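Local coordinates for DUF5063 domain-containing protein (Bacteroides fragilis, PDB 3NRH), which is of unknown function but forms a predominantly alpha-helical fold of the DUF5063 family and assembles as a pair of identical subunits, at residues 26-31 with 118-123; 48-53 with 155-160. One frame throughout, in Å; residues are numbered along the deposited sequence.

Overall arrangement
Both contacts join an early helix to a late one, and their segments alternate along the chain. Contact 1 sets the end of helix 11-28 against helix 112-131, and contact 2 sets helix 35-54 against helix 135-169. Their centres are about 13 Å apart, lying about 6 and 8 Å from the centre of the chain. The bridge between them runs through the late helices: CD1 of Ile119 packs 3.5 Å from CA of Leu157, while OD2 of Asp118 and NZ of Lys156, 3.4 Å apart, form a long, weak ion pair. Contact 2 also reaches the second subunit, which leaves contact 1 untouched. No active site or ligand is known to which either could be tied.

Contact 1 of 2, residues 26-31 with 118-123; sequences FLERAE and DIYQDI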
loop_
_atom_site.group_PDB
_atom_site.type_symbol
_atom_site.label_atom_id
_atom_site.label_comp_id
_atom_site.label_asym_id
_atom_site.label_seq_id
_atom_site.Cartn_x
_atom_site.Cartn_y
_atom_site.Cartn_z
ATOM N N PHE A 26 -10.987 -10.704 -8.233
ATOM C CA PHE A 26 -9.944 -11.544 -7.658
ATOM C C PHE A 26 -10.455 -12.334 -6.456
ATOM O O PHE A 26 -10.255 -13.544 -6.369
ATOM C CB PHE A 26 -8.751 -10.692 -7.219
ATOM C CG PHE A 26 -7.610 -11.498 -6.667
ATOM C CD1 PHE A 26 -6.857 -12.316 -7.502
ATOM C CD2 PHE A 26 -7.309 -11.468 -5.309
ATOM C CE1 PHE A 26 -5.819 -13.095 -6.993
ATOM C CE2 PHE A 26 -6.272 -12.245 -4.790
ATOM C CZ PHE A 26 -5.530 -13.058 -5.633
ATOM N N LEU A 27 -11.107 -11.647 -5.523
ATOM C CA LEU A 27 -11.630 -12.309 -4.335
ATOM C C LEU A 27 -12.734 -13.297 -4.688
ATOM O O LEU A 27 -12.850 -14.356 -4.073
ATOM C CB LEU A 27 -12.170 -11.282 -3.339
ATOM C CG LEU A 27 -11.164 -10.289 -2.760
ATOM C CD1 LEU A 27 -11.859 -9.462 -1.676
ATOM C CD2 LEU A 27 -9.956 -11.033 -2.188
ATOM N N GLU A 28 -13.539 -12.950 -5.686
ATOM C CA GLU A 28 -14.629 -13.818 -6.110
ATOM C C GLU A 28 -14.133 -15.117 -6.748
ATOM O O GLU A 28 -14.846 -16.115 -6.770
ATOM C CB GLU A 28 -15.536 -13.062 -7.086
ATOM C CG GLU A 28 -16.384 -11.982 -6.410
ATOM C CD GLU A 28 -16.908 -10.941 -7.383
ATOM O OE1 GLU A 28 -16.648 -11.061 -8.601
ATOM O OE2 GLU A 28 -17.583 -9.992 -6.926
ATOM N N ARG A 29 -12.907 -15.101 -7.259
ATOM C CA ARG A 29 -12.325 -16.277 -7.898
ATOM C C ARG A 29 -11.326 -16.988 -6.982
ATOM O O ARG A 29 -10.535 -17.813 -7.439
ATOM C CB ARG A 29 -11.632 -15.856 -9.197
ATOM C CG ARG A 29 -12.570 -15.216 -10.222
ATOM C CD ARG A 29 -11.793 -14.492 -11.303
ATOM N NE ARG A 29 -10.798 -15.362 -11.923
ATOM C CZ ARG A 29 -9.880 -14.948 -12.791
ATOM N NH1 ARG A 29 -9.829 -13.670 -13.144
ATOM N NH2 ARG A 29 -9.010 -15.809 -13.301
ATOM N N ALA A 30 -11.387 -16.678 -5.691
ATOM C CA ALA A 30 -10.479 -17.250 -4.694
ATOM C C ALA A 30 -10.386 -18.776 -4.660
ATOM O O ALA A 30 -9.294 -19.323 -4.500
ATOM C CB ALA A 30 -10.846 -16.728 -3.306
ATOM N N GLU A 31 -11.514 -19.467 -4.794
ATOM C CA GLU A 31 -11.494 -20.929 -4.765
ATOM C C GLU A 31 -10.736 -21.519 -5.952
ATOM O O GLU A 31 -10.569 -22.732 -6.044
ATOM C CB GLU A 31 -12.915 -21.496 -4.769
ATOM C CG GLU A 31 -13.767 -21.119 -3.573
ATOM C CD GLU A 31 -15.038 -21.945 -3.496
ATOM O OE1 GLU A 31 -14.943 -23.155 -3.197
ATOM O OE2 GLU A 31 -16.131 -21.391 -3.742
ATOM N N ASP A 118 -14.982 -7.403 4.467
ATOM C CA ASP A 118 -15.515 -6.092 4.838
ATOM C C ASP A 118 -15.211 -5.054 3.759
ATOM O O ASP A 118 -16.081 -4.272 3.382
ATOM C CB ASP A 118 -14.930 -5.611 6.173
ATOM C CG ASP A 118 -15.533 -6.320 7.369
ATOM O OD1 ASP A 118 -16.537 -7.045 7.199
ATOM O OD2 ASP A 118 -15.006 -6.143 8.488
ATOM N N ILE A 119 -13.972 -5.041 3.270
ATOM C CA ILE A 119 -13.580 -4.089 2.229
ATOM C C ILE A 119 -14.413 -4.385 0.981
ATOM O O ILE A 119 -14.939 -3.475 0.336
ATOM C CB ILE A 119 -12.073 -4.224 1.907
ATOM C CG1 ILE A 119 -11.252 -3.866 3.153
ATOM C CG2 ILE A 119 -11.693 -3.328 0.732
ATOM C CD1 ILE A 119 -9.770 -4.181 3.013
ATOM N N TYR A 120 -14.544 -5.669 0.668
ATOM C CA TYR A 120 -15.320 -6.127 -0.483
ATOM C C TYR A 120 -16.754 -5.593 -0.427
ATOM O O TYR A 120 -17.309 -5.178 -1.444
ATOM C CB TYR A 120 -15.334 -7.662 -0.513
ATOM C CG TYR A 120 -16.196 -8.277 -1.598
ATOM C CD1 TYR A 120 -15.693 -8.496 -2.883
ATOM C CD2 TYR A 120 -17.511 -8.653 -1.333
ATOM C CE1 TYR A 120 -16.488 -9.079 -3.880
ATOM C CE2 TYR A 120 -18.311 -9.235 -2.317
ATOM C CZ TYR A 120 -17.795 -9.444 -3.588
ATOM O OH TYR A 120 -18.597 -10.002 -4.563
ATOM N N GLN A 121 -17.361 -5.604 0.758
ATOM C CA GLN A 121 -18.725 -5.110 0.878
ATOM C C GLN A 121 -18.837 -3.684 0.352
ATOM O O GLN A 121 -19.758 -3.364 -0.397
ATOM C CB GLN A 121 -19.196 -5.164 2.331
ATOM C CG GLN A 121 -20.688 -4.905 2.498
ATOM C CD GLN A 121 -21.138 -5.016 3.941
ATOM O OE1 GLN A 121 -20.752 -5.945 4.650
ATOM N NE2 GLN A 121 -21.967 -4.075 4.380
ATOM N N ASP A 122 -17.912 -2.816 0.741
ATOM C CA ASP A 122 -17.974 -1.437 0.262
ATOM C C ASP A 122 -17.619 -1.298 -1.213
ATOM O O ASP A 122 -18.296 -0.586 -1.952
ATOM C CB ASP A 122 -17.064 -0.532 1.090
ATOM C CG ASP A 122 -17.829 0.235 2.159
ATOM O OD1 ASP A 122 -18.776 0.978 1.804
ATOM O OD2 ASP A 122 -17.485 0.098 3.348
ATOM N N ILE A 123 -16.571 -1.984 -1.651
ATOM C CA ILE A 123 -16.153 -1.882 -3.051
ATOM C C ILE A 123 -17.164 -2.505 -4.018
ATOM O O ILE A 123 -17.511 -1.901 -5.033
ATOM C CB ILE A 123 -14.776 -2.545 -3.271
ATOM C CG1 ILE A 123 -13.758 -1.970 -2.278
ATOM C CG2 ILE A 123 -14.299 -2.297 -4.709
ATOM C CD1 ILE A 123 -13.579 -0.466 -2.381
#
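Tyr120 of helix 112-131 meets Leu27 and then Glu28, in the last turn of helix 11-28. Its CB lies 4.1 Å from CD1 of Leu27, and the same methyl is 4.1 Å from the ring atom CD1 of Tyr120, approaching obliquely as the two side chains slide past each other in opposite directions. Farther out the neighbour becomes Glu28: CE1 of Tyr120 is 3.9 Å from CG of Glu28 and 3.4 Å from its OE2. At the tip, OH of Tyr120 donates a 2.6 Å hydrogen bond to OE2 of Glu28, which receives it on the anti lone pair, the one turned away from OE1. The carboxylate carbon lies in the plane of the ring at its edge, yet the two planes stand 79° apart, so the acid meets the phenol end without stacking. Tyr120 carries CG anti to its backbone N (chi1 175°), and this directs the ring across to helix 11-28. OE2 also forms a salt bridge with Lys124, so the same carboxylate oxygen serves a phenol and an ammonium group. The backbone leaves helical geometry at Arg29, just after these contacts. Beside the pair, Leu79 of helix 73-87 and Cys24 of helix 11-28 touch Tyr120, and Phe38 of helix 35-54 packs on Leu27, placing the contact where four helices converge.

Contact 2 of 2, residues 48-53 with 155-160; sequences LLYLKA and QKLVNT
Leu157 lays its two methyls against the base of Tyr50, at the point where the backbones come nearest, with 7.4 Å between the CA atoms of Tyr50 and Leu157. CD2 of Leu157 sits 3.9 Å from CB of Tyr50 and reaches the start of the ring at a slant, 4.0 Å from CD1 of Tyr50. The other branch, CD1 of Leu157, lies 3.9 Å from N of Tyr50 and equally close to its CB, and also meets CD2 of Leu49 at 4.1 Å. Leu157 thus touches two consecutive residues of helix 48-53, reaching Leu49 through CD1. One atom farther along the ring, CG1 of Val158 lies 3.8 Å from CE1 of Tyr50, again at a slant. With CG anti to the backbone N (chi1 -173°), Tyr50 extends its ring past Leu157 to this valine. The helix segments run nearly antiparallel, at 151°, and their axes approach to 10.6 Å, a separation spanned by the Tyr50 and Leu157 side chains, with Val158 beside them. On helix 155-160, OG1 of Thr160 bonds to O of Lys156, which also accepts from N of Thr160 on the opposite face of the carbonyl plane. Phe149 meets the Tyr50 ring within the chain, while OH of Tyr50 is hydrogen-bonded to ND1 of His165 of the second subunit. The chemistry therefore divides along one residue: the CB and ring carbons of Tyr50 join two helices by apolar packing without any hydrogen bond between the segments, and its hydroxyl supplies a polar link across the subunit interface.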
loop_
_atom_site.group_PDB
_atom_site.type_symbol
_atom_site.label_atom_id
_atom_site.label_comp_id
_atom_site.label_asym_id
_atom_site.label_seq_id
_atom_site.Cartn_x
_atom_site.Cartn_y
_atom_site.Cartn_z
ATOM N N LEU A 48 -2.569 -0.676 -4.870
ATOM C CA LEU A 48 -3.081 0.074 -6.010
ATOM C C LEU A 48 -4.489 0.574 -5.695
ATOM O O LEU A 48 -4.856 1.688 -6.064
ATOM C CB LEU A 48 -3.106 -0.804 -7.265
ATOM C CG LEU A 48 -3.557 -0.096 -8.550
ATOM C CD1 LEU A 48 -2.692 1.127 -8.821
ATOM C CD2 LEU A 48 -3.481 -1.073 -9.703
ATOM N N LEU A 49 -5.274 -0.254 -5.012
ATOM C CA LEU A 49 -6.634 0.121 -4.645
ATOM C C LEU A 49 -6.595 1.304 -3.676
ATOM O O LEU A 49 -7.382 2.248 -3.796
ATOM C CB LEU A 49 -7.358 -1.073 -4.009
ATOM C CG LEU A 49 -8.816 -0.892 -3.569
ATOM C CD1 LEU A 49 -9.692 -0.553 -4.765
ATOM C CD2 LEU A 49 -9.305 -2.176 -2.902
ATOM N N TYR A 50 -5.668 1.258 -2.724
ATOM C CA TYR A 50 -5.531 2.333 -1.749
ATOM C C TYR A 50 -5.137 3.631 -2.457
ATOM O O TYR A 50 -5.709 4.697 -2.204
ATOM C CB TYR A 50 -4.459 1.981 -0.710
ATOM C CG TYR A 50 -4.383 2.986 0.416
ATOM C CD1 TYR A 50 -5.155 2.834 1.566
ATOM C CD2 TYR A 50 -3.592 4.128 0.298
ATOM C CE1 TYR A 50 -5.147 3.802 2.574
ATOM C CE2 TYR A 50 -3.581 5.103 1.294
ATOM C CZ TYR A 50 -4.362 4.934 2.426
ATOM O OH TYR A 50 -4.377 5.919 3.386
ATOM N N LEU A 51 -4.148 3.535 -3.337
ATOM C CA LEU A 51 -3.674 4.694 -4.079
ATOM C C LEU A 51 -4.781 5.338 -4.909
ATOM O O LEU A 51 -4.972 6.550 -4.864
ATOM C CB LEU A 51 -2.514 4.285 -4.985
ATOM C CG LEU A 51 -1.941 5.353 -5.916
ATOM C CD1 LEU A 51 -1.474 6.555 -5.120
ATOM C CD2 LEU A 51 -0.781 4.746 -6.711
ATOM N N LYS A 52 -5.510 4.531 -5.670
ATOM C CA LYS A 52 -6.589 5.067 -6.497
ATOM C C LYS A 52 -7.710 5.682 -5.658
ATOM O O LYS A 52 -8.304 6.688 -6.046
ATOM C CB LYS A 52 -7.133 3.971 -7.424
ATOM C CG LYS A 52 -6.124 3.496 -8.461
ATOM C CD LYS A 52 -5.583 4.669 -9.282
ATOM C CE LYS A 52 -4.411 4.266 -10.163
ATOM N NZ LYS A 52 -3.785 5.453 -10.821
ATOM N N ALA A 53 -7.996 5.090 -4.503
ATOM C CA ALA A 53 -9.033 5.633 -3.634
ATOM C C ALA A 53 -8.573 6.990 -3.099
ATOM O O ALA A 53 -9.357 7.937 -3.013
ATOM C CB ALA A 53 -9.303 4.681 -2.479
ATOM N N GLN A 155 -8.572 1.848 6.580
ATOM C CA GLN A 155 -7.767 1.312 7.673
ATOM C C GLN A 155 -7.713 -0.213 7.598
ATOM O O GLN A 155 -6.671 -0.813 7.846
ATOM C CB GLN A 155 -8.330 1.751 9.026
ATOM C CG GLN A 155 -7.410 1.448 10.212
ATOM C CD GLN A 155 -6.138 2.281 10.198
ATOM O OE1 GLN A 155 -6.191 3.513 10.163
ATOM N NE2 GLN A 155 -4.987 1.613 10.233
ATOM N N LYS A 156 -8.833 -0.838 7.253
ATOM C CA LYS A 156 -8.866 -2.291 7.141
ATOM C C LYS A 156 -7.913 -2.753 6.042
ATOM O O LYS A 156 -7.261 -3.786 6.171
ATOM C CB LYS A 156 -10.284 -2.774 6.839
ATOM C CG LYS A 156 -11.253 -2.590 7.998
ATOM C CD LYS A 156 -12.649 -3.054 7.631
ATOM C CE LYS A 156 -13.628 -2.860 8.786
ATOM N NZ LYS A 156 -13.240 -3.634 9.994
ATOM N N LEU A 157 -7.824 -1.971 4.970
ATOM C CA LEU A 157 -6.947 -2.297 3.854
ATOM C C LEU A 157 -5.478 -2.278 4.290
ATOM O O LEU A 157 -4.737 -3.228 4.032
ATOM C CB LEU A 157 -7.179 -1.304 2.694
ATOM C CG LEU A 157 -6.414 -1.565 1.386
ATOM C CD1 LEU A 157 -7.057 -0.794 0.248
ATOM C CD2 LEU A 157 -4.953 -1.159 1.535
ATOM N N VAL A 158 -5.049 -1.207 4.957
ATOM C CA VAL A 158 -3.657 -1.134 5.393
ATOM C C VAL A 158 -3.327 -2.194 6.448
ATOM O O VAL A 158 -2.224 -2.748 6.453
ATOM C CB VAL A 158 -3.297 0.273 5.923
ATOM C CG1 VAL A 158 -3.354 1.280 4.782
ATOM C CG2 VAL A 158 -4.242 0.681 7.028
ATOM N N ASN A 159 -4.277 -2.487 7.332
ATOM C CA ASN A 159 -4.060 -3.508 8.359
ATOM C C ASN A 159 -3.880 -4.865 7.689
ATOM O O ASN A 159 -3.013 -5.653 8.072
ATOM C CB ASN A 159 -5.247 -3.592 9.327
ATOM C CG ASN A 159 -5.366 -2.377 10.225
ATOM O OD1 ASN A 159 -4.413 -1.620 10.401
ATOM N ND2 ASN A 159 -6.542 -2.196 10.816
ATOM N N THR A 160 -4.701 -5.132 6.678
ATOM C CA THR A 160 -4.636 -6.397 5.956
ATOM C C THR A 160 -3.334 -6.515 5.177
ATOM O O THR A 160 -2.756 -7.596 5.079
ATOM C CB THR A 160 -5.821 -6.542 4.981
ATOM O OG1 THR A 160 -7.048 -6.458 5.715
ATOM C CG2 THR A 160 -5.764 -7.882 4.265
#